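Local coordinates for protein aminofutalosine deaminase (Helicobacter pylori, PDB 7LKK) that deaminates the adenine base of aminofutalosine in the menaquinone pathway, acting as a metal-dependent hydrolase of the amidohydrolase family, at residues T80-S85 / V133-N138; P300-L305 / L330-S335. All coordinates share one frame; numbering follows the deposited sequence.

Contact 1 of 2, residues T80-S85 / V133-N138; sequences THFEFS and VGAISN. With FE (Fe (III) ion), chain E; MCF ((8R)-3-(5-S-methyl-5-thio-beta-D-ribofuranosyl)-3,6,7,8-tetrahydroimidazo[4,5-d][1,3]diazepin-8-ol), chain J; EDO (1,2-ethanediol), chain F.
E83 OE1 is gripped by one certain bond: N138 N reaches it at 2.9 Å, almost straight at 176° and from above the carboxylate plane. An ordered water 2.8 Å from E83 OE1 also lies close to I136 O, though its protons cannot serve every acceptor in reach. The other oxygen, OE2, receives H139 N, so the carboxylate collects backbone N-H groups where strand 130-137 runs out; this would favour its ionised form. The setting is the catalytic end of the amidohydrolase TIM barrel, where strand 69-80 closes with the His-X-His motif, H79 and H81 flanking T80. Strands 69-80 and 130-137 lie parallel, with T80 bridged to A135. T80 N bonds to G134 O at 3.0 Å, and I136 N meets T80 O at 2.8 Å, right along the C=O axis. Beyond the bridge the two chains part, and a second water accepts F82 N and lies within hydrogen-bonding distance of I136 O.

H81 is sandwiched. I136 CB makes a CH-pi contact on one face, 3.9 Å from the ring centroid, while the inhibitor's N1 lies over the centre of the opposite face. Held this way, the imidazole directs NE2 to the iron at 2.0 Å; H79, H221 and D328 also bind the metal, and so does the inhibitor's O8. F82 turns from the pocket and takes A135 CB against its ring edge, in plane. N138, just past the strand, reaches the ribose: its ND2 bonds to E158, and its OD1 accepts the sugar hydroxyl O3S at 2.7 Å.

Contact 2 of 2, residues P300-L305 / L330-S335; sequences PFSNRL and LSSNIS
Helix 300-305 follows barrel strand 294-298 and packs on the loop after strand 323-325, so the contact joins two neighbouring strand-to-helix connections at the catalytic end of the TIM barrel. Its polar part centres on two serines. S302 OG, anti to its backbone N, bonds to OD2 of D328, a residue of the iron site, and S332 OG reaches the same oxygen weakly; the two hydroxyl oxygens sit 3.2 Å apart. Beside them the backbones come close, with a CA-H...O contact of 3.2 Å from S302 CA to S332 O, and the L305 CD1 methyl packs against the same carbonyl.

N333 supplies the bridging amide. Its ND2 bonds to E341 OE1 and T327 O, while OD1 takes I334 N on a lone pair at 2.8 Å and S335 N weakly. Fixed at both ends, the amide lies 8° from parallel with the F301 ring and brings OD1 to 3.3 Å from F301 CD1.

The apolar part faces the dimer partner: L407 of the second subunit packs on F301 and L305. I334, its CG1 in the crowded position between N and C, crosses F301 at about a right angle, bringing CD1 to 3.6 Å from F301 CZ.

D328 ties the two contacts to the metal. This iron ligand takes T80 OG1 of contact 1 on its backbone O, and S302 OG, and more weakly S332 OG, of contact 2 on its OD2, an arrangement consistent with both contacts orienting it. Their centres are about 14 Å apart, and the loops meet directly: F84 CB packs on S331 OG at 3.5 Å, and S85 O lies 3.3 Å from L330 CD1. Both contribute to the inhibitor's pocket: H81, F84 and N138 of contact 1 line it along with S331 of contact 2. The S332 side chain comes within about 4 Å of the inhibitor and about 6 Å of the iron, a second-shell place, whereas H81 binds the metal itself.

Contact 1 of 2, residues T80-S85 / V133-N138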
loop_
_atom_site.group_PDB
_atom_site.type_symbol
_atom_site.label_atom_id
_atom_site.label_comp_id
_atom_site.label_asym_id
_atom_site.label_seq_id
_atom_site.Cartn_x
_atom_site.Cartn_y
_atom_site.Cartn_z
ATOM N N THR A 80 -16.304 -2.374 -9.467
ATOM C CA THR A 80 -15.454 -3.547 -9.604
ATOM C C THR A 80 -15.850 -4.300 -10.867
ATOM O O THR A 80 -16.960 -4.145 -11.383
ATOM C CB THR A 80 -15.543 -4.465 -8.378
ATOM O OG1 THR A 80 -14.583 -5.523 -8.501
ATOM C CG2 THR A 80 -16.935 -5.059 -8.261
ATOM N N HIS A 81 -14.924 -5.120 -11.359
ATOM C CA HIS A 81 -15.132 -5.968 -12.535
ATOM C C HIS A 81 -14.928 -7.420 -12.115
ATOM O O HIS A 81 -13.811 -7.939 -12.177
ATOM C CB HIS A 81 -14.179 -5.594 -13.676
ATOM C CG HIS A 81 -14.272 -4.165 -14.109
ATOM N ND1 HIS A 81 -14.865 -3.782 -15.293
ATOM C CD2 HIS A 81 -13.826 -3.026 -13.528
ATOM C CE1 HIS A 81 -14.790 -2.470 -15.417
ATOM N NE2 HIS A 81 -14.165 -1.987 -14.360
ATOM N N PHE A 82 -16.010 -8.076 -11.683
ATOM C CA PHE A 82 -15.899 -9.454 -11.216
ATOM C C PHE A 82 -15.490 -10.406 -12.333
ATOM O O PHE A 82 -14.808 -11.404 -12.075
ATOM C CB PHE A 82 -17.221 -9.912 -10.600
ATOM C CG PHE A 82 -17.433 -9.434 -9.192
ATOM C CD1 PHE A 82 -16.670 -9.939 -8.152
ATOM C CD2 PHE A 82 -18.402 -8.489 -8.907
ATOM C CE1 PHE A 82 -16.866 -9.504 -6.855
ATOM C CE2 PHE A 82 -18.604 -8.051 -7.610
ATOM C CZ PHE A 82 -17.834 -8.558 -6.585
ATOM N N GLU A 83 -15.892 -10.120 -13.574
ATOM C CA GLU A 83 -15.613 -11.031 -14.679
ATOM C C GLU A 83 -14.120 -11.212 -14.932
ATOM O O GLU A 83 -13.721 -12.230 -15.506
ATOM C CB GLU A 83 -16.305 -10.539 -15.952
ATOM C CG GLU A 83 -17.827 -10.543 -15.874
ATOM C CD GLU A 83 -18.479 -9.875 -17.074
ATOM O OE1 GLU A 83 -18.025 -8.780 -17.469
ATOM O OE2 GLU A 83 -19.447 -10.444 -17.620
ATOM N N PHE A 84 -13.285 -10.259 -14.514
ATOM C CA PHE A 84 -11.841 -10.342 -14.697
ATOM C C PHE A 84 -11.122 -10.898 -13.471
ATOM O O PHE A 84 -9.924 -10.650 -13.300
ATOM C CB PHE A 84 -11.274 -8.967 -15.047
ATOM C CG PHE A 84 -11.633 -8.490 -16.424
ATOM C CD1 PHE A 84 -10.859 -8.845 -17.518
ATOM C CD2 PHE A 84 -12.734 -7.675 -16.624
ATOM C CE1 PHE A 84 -11.183 -8.403 -18.787
ATOM C CE2 PHE A 84 -13.064 -7.230 -17.889
ATOM C CZ PHE A 84 -12.287 -7.595 -18.972
ATOM N N SER A 85 -11.823 -11.648 -12.618
ATOM C CA SER A 85 -11.252 -12.077 -11.346
ATOM C C SER A 85 -10.150 -13.121 -11.493
ATOM O O SER A 85 -9.412 -13.350 -10.529
ATOM C CB SER A 85 -12.355 -12.616 -10.434
ATOM O OG SER A 85 -13.216 -11.576 -10.006
ATOM N N VAL A 133 -21.978 -3.625 -3.653
ATOM C CA VAL A 133 -21.011 -3.563 -4.741
ATOM C C VAL A 133 -21.659 -2.941 -5.970
ATOM O O VAL A 133 -22.819 -3.223 -6.288
ATOM C CB VAL A 133 -20.436 -4.956 -5.082
ATOM C CG1 VAL A 133 -19.526 -5.445 -3.965
ATOM C CG2 VAL A 133 -21.556 -5.959 -5.343
ATOM N N GLY A 134 -20.909 -2.074 -6.645
ATOM C CA GLY A 134 -21.236 -1.652 -7.993
ATOM C C GLY A 134 -20.448 -2.485 -8.985
ATOM O O GLY A 134 -19.252 -2.254 -9.180
ATOM N N ALA A 135 -21.099 -3.472 -9.595
ATOM C CA ALA A 135 -20.427 -4.457 -10.434
ATOM C C ALA A 135 -20.580 -4.088 -11.905
ATOM O O ALA A 135 -21.694 -4.086 -12.438
ATOM C CB ALA A 135 -20.988 -5.854 -10.171
ATOM N N ILE A 136 -19.461 -3.788 -12.557
ATOM C CA ILE A 136 -19.454 -3.559 -13.997
ATOM C C ILE A 136 -19.418 -4.905 -14.706
ATOM O O ILE A 136 -18.566 -5.752 -14.412
ATOM C CB ILE A 136 -18.260 -2.683 -14.407
ATOM C CG1 ILE A 136 -18.272 -1.363 -13.634
ATOM C CG2 ILE A 136 -18.280 -2.433 -15.909
ATOM C CD1 ILE A 136 -19.138 -0.288 -14.261
ATOM N N SER A 137 -20.335 -5.103 -15.649
ATOM C CA SER A 137 -20.492 -6.394 -16.302
ATOM C C SER A 137 -20.692 -6.197 -17.795
ATOM O O SER A 137 -21.505 -5.365 -18.210
ATOM C CB SER A 137 -21.677 -7.164 -15.712
ATOM O OG SER A 137 -21.767 -8.461 -16.271
ATOM N N ASN A 138 -19.954 -6.969 -18.593
ATOM C CA ASN A 138 -20.112 -6.976 -20.042
ATOM C C ASN A 138 -20.949 -8.139 -20.552
ATOM O O ASN A 138 -21.542 -8.034 -21.630
ATOM C CB ASN A 138 -18.740 -7.019 -20.726
ATOM C CG ASN A 138 -17.886 -5.813 -20.395
ATOM O OD1 ASN A 138 -16.770 -5.947 -19.897
ATOM N ND2 ASN A 138 -18.408 -4.625 -20.672
HETATM FE FE FE E . -13.356 -0.164 -14.287
HETATM O O8 MCF J . -11.721 0.416 -15.202
HETATM C C8 MCF J . -10.634 -0.457 -15.372
HETATM C C7 MCF J . -9.512 0.156 -16.203
HETATM N N6 MCF J . -10.041 1.067 -17.187
HETATM C C5 MCF J . -11.126 0.640 -18.043
HETATM N N4 MCF J . -11.783 -0.661 -18.008
HETATM C C10 MCF J . -11.589 -1.897 -17.209
HETATM C C9 MCF J . -11.056 -1.830 -15.936
HETATM N N1 MCF J . -11.003 -3.066 -15.459
HETATM C C2 MCF J . -11.493 -3.911 -16.364
HETATM N N3 MCF J . -11.859 -3.189 -17.427
HETATM C C1S MCF J . -12.444 -3.800 -18.660
HETATM C C2S MCF J . -13.642 -3.013 -19.242
HETATM O O2S MCF J . -14.800 -3.365 -18.613
HETATM O O4S MCF J . -11.580 -3.792 -19.604
HETATM C C4S MCF J . -12.426 -3.783 -20.986
HETATM C C3S MCF J . -13.658 -3.480 -20.692
HETATM O O3S MCF J . -14.519 -4.712 -20.821
HETATM C C5S MCF J . -11.836 -2.750 -21.930
HETATM S S5S MCF J . -12.097 -3.277 -23.648
HETATM C C6S MCF J . -11.930 -1.839 -24.745
HETATM C C1 EDO F . -14.741 -8.523 -22.242
HETATM O O1 EDO F . -14.844 -8.256 -20.839
HETATM C C2 EDO F . -14.776 -7.215 -23.025
HETATM O O2 EDO F . -13.505 -6.561 -22.934
HETATM O O HOH W 1 -18.500 -7.087 -11.992
HETATM O O HOH W 2 -17.065 -7.483 -15.183
#

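Contact 2 of 2, residues P300-L305 / L330-S335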
loop_
_atom_site.group_PDB
_atom_site.type_symbol
_atom_site.label_atom_id
_atom_site.label_comp_id
_atom_site.label_asym_id
_atom_site.label_seq_id
_atom_site.Cartn_x
_atom_site.Cartn_y
_atom_site.Cartn_z
ATOM N N PRO A 300 -7.277 3.987 -6.471
ATOM C CA PRO A 300 -5.850 4.345 -6.346
ATOM C C PRO A 300 -4.882 3.303 -6.889
ATOM O O PRO A 300 -3.904 3.671 -7.552
ATOM C CB PRO A 300 -5.666 4.555 -4.832
ATOM C CG PRO A 300 -6.867 3.959 -4.182
ATOM C CD PRO A 300 -7.984 4.040 -5.179
ATOM N N PHE A 301 -5.100 2.015 -6.611
ATOM C CA PHE A 301 -4.131 1.016 -7.054
ATOM C C PHE A 301 -4.176 0.834 -8.567
ATOM O O PHE A 301 -3.129 0.738 -9.218
ATOM C CB PHE A 301 -4.373 -0.317 -6.344
ATOM C CG PHE A 301 -3.124 -1.134 -6.152
ATOM C CD1 PHE A 301 -2.672 -1.981 -7.151
ATOM C CD2 PHE A 301 -2.397 -1.047 -4.975
ATOM C CE1 PHE A 301 -1.523 -2.732 -6.979
ATOM C CE2 PHE A 301 -1.244 -1.795 -4.797
ATOM C CZ PHE A 301 -0.806 -2.637 -5.799
ATOM N N SER A 302 -5.379 0.795 -9.144
ATOM C CA SER A 302 -5.502 0.709 -10.595
ATOM C C SER A 302 -4.857 1.908 -11.278
ATOM O O SER A 302 -4.159 1.754 -12.288
ATOM C CB SER A 302 -6.975 0.592 -10.987
ATOM O OG SER A 302 -7.143 0.745 -12.384
ATOM N N ASN A 303 -5.074 3.112 -10.738
ATOM C CA ASN A 303 -4.469 4.308 -11.317
ATOM C C ASN A 303 -2.947 4.222 -11.301
ATOM O O ASN A 303 -2.283 4.670 -12.244
ATOM C CB ASN A 303 -4.926 5.554 -10.559
ATOM C CG ASN A 303 -6.395 5.866 -10.763
ATOM O OD1 ASN A 303 -7.057 5.301 -11.636
ATOM N ND2 ASN A 303 -6.915 6.777 -9.950
ATOM N N ARG A 304 -2.376 3.668 -10.228
ATOM C CA ARG A 304 -0.923 3.541 -10.145
ATOM C C ARG A 304 -0.396 2.515 -11.140
ATOM O O ARG A 304 0.686 2.695 -11.711
ATOM C CB ARG A 304 -0.504 3.161 -8.726
ATOM C CG ARG A 304 1.004 3.162 -8.501
ATOM C CD ARG A 304 1.585 4.551 -8.701
ATOM N NE ARG A 304 3.044 4.564 -8.641
ATOM C CZ ARG A 304 3.835 4.697 -9.700
ATOM N NH1 ARG A 304 3.311 4.827 -10.911
ATOM N NH2 ARG A 304 5.153 4.703 -9.548
ATOM N N LEU A 305 -1.138 1.427 -11.351
ATOM C CA LEU A 305 -0.661 0.365 -12.230
ATOM C C LEU A 305 -0.797 0.727 -13.702
ATOM O O LEU A 305 -0.030 0.223 -14.531
ATOM C CB LEU A 305 -1.416 -0.934 -11.952
ATOM C CG LEU A 305 -1.221 -1.595 -10.588
ATOM C CD1 LEU A 305 -1.959 -2.926 -10.549
ATOM C CD2 LEU A 305 0.256 -1.785 -10.278
ATOM N N LEU A 330 -9.581 -7.198 -10.448
ATOM C CA LEU A 330 -8.259 -7.813 -10.445
ATOM C C LEU A 330 -7.570 -7.701 -11.798
ATOM O O LEU A 330 -6.398 -8.072 -11.911
ATOM C CB LEU A 330 -8.357 -9.280 -10.022
ATOM C CG LEU A 330 -8.703 -9.511 -8.548
ATOM C CD1 LEU A 330 -8.815 -10.997 -8.233
ATOM C CD2 LEU A 330 -7.673 -8.846 -7.644
ATOM N N SER A 331 -8.274 -7.219 -12.825
ATOM C CA SER A 331 -7.626 -6.847 -14.075
ATOM C C SER A 331 -6.675 -5.671 -13.899
ATOM O O SER A 331 -5.813 -5.451 -14.758
ATOM C CB SER A 331 -8.680 -6.511 -15.132
ATOM O OG SER A 331 -9.789 -5.845 -14.550
ATOM N N SER A 332 -6.809 -4.911 -12.807
ATOM C CA SER A 332 -5.946 -3.761 -12.561
ATOM C C SER A 332 -5.725 -3.570 -11.061
ATOM O O SER A 332 -5.699 -2.444 -10.561
ATOM C CB SER A 332 -6.527 -2.487 -13.180
ATOM O OG SER A 332 -7.886 -2.319 -12.817
ATOM N N ASN A 333 -5.554 -4.672 -10.336
ATOM C CA ASN A 333 -5.323 -4.624 -8.897
ATOM C C ASN A 333 -4.785 -5.978 -8.462
ATOM O O ASN A 333 -4.867 -6.966 -9.195
ATOM C CB ASN A 333 -6.606 -4.270 -8.133
ATOM C CG ASN A 333 -6.336 -3.501 -6.849
ATOM O OD1 ASN A 333 -5.338 -3.732 -6.165
ATOM N ND2 ASN A 333 -7.236 -2.581 -6.516
ATOM N N ILE A 334 -4.230 -6.009 -7.251
ATOM C CA ILE A 334 -3.748 -7.252 -6.655
ATOM C C ILE A 334 -4.665 -7.765 -5.559
ATOM O O ILE A 334 -4.518 -8.926 -5.145
ATOM C CB ILE A 334 -2.313 -7.101 -6.106
ATOM C CG1 ILE A 334 -2.277 -6.061 -4.987
ATOM C CG2 ILE A 334 -1.346 -6.738 -7.222
ATOM C CD1 ILE A 334 -0.928 -5.943 -4.303
ATOM N N SER A 335 -5.604 -6.951 -5.081
ATOM C CA SER A 335 -6.499 -7.360 -4.011
ATOM C C SER A 335 -7.850 -6.687 -4.203
ATOM O O SER A 335 -7.932 -5.547 -4.666
ATOM C CB SER A 335 -5.921 -7.009 -2.636
ATOM O OG SER A 335 -6.900 -7.158 -1.624
#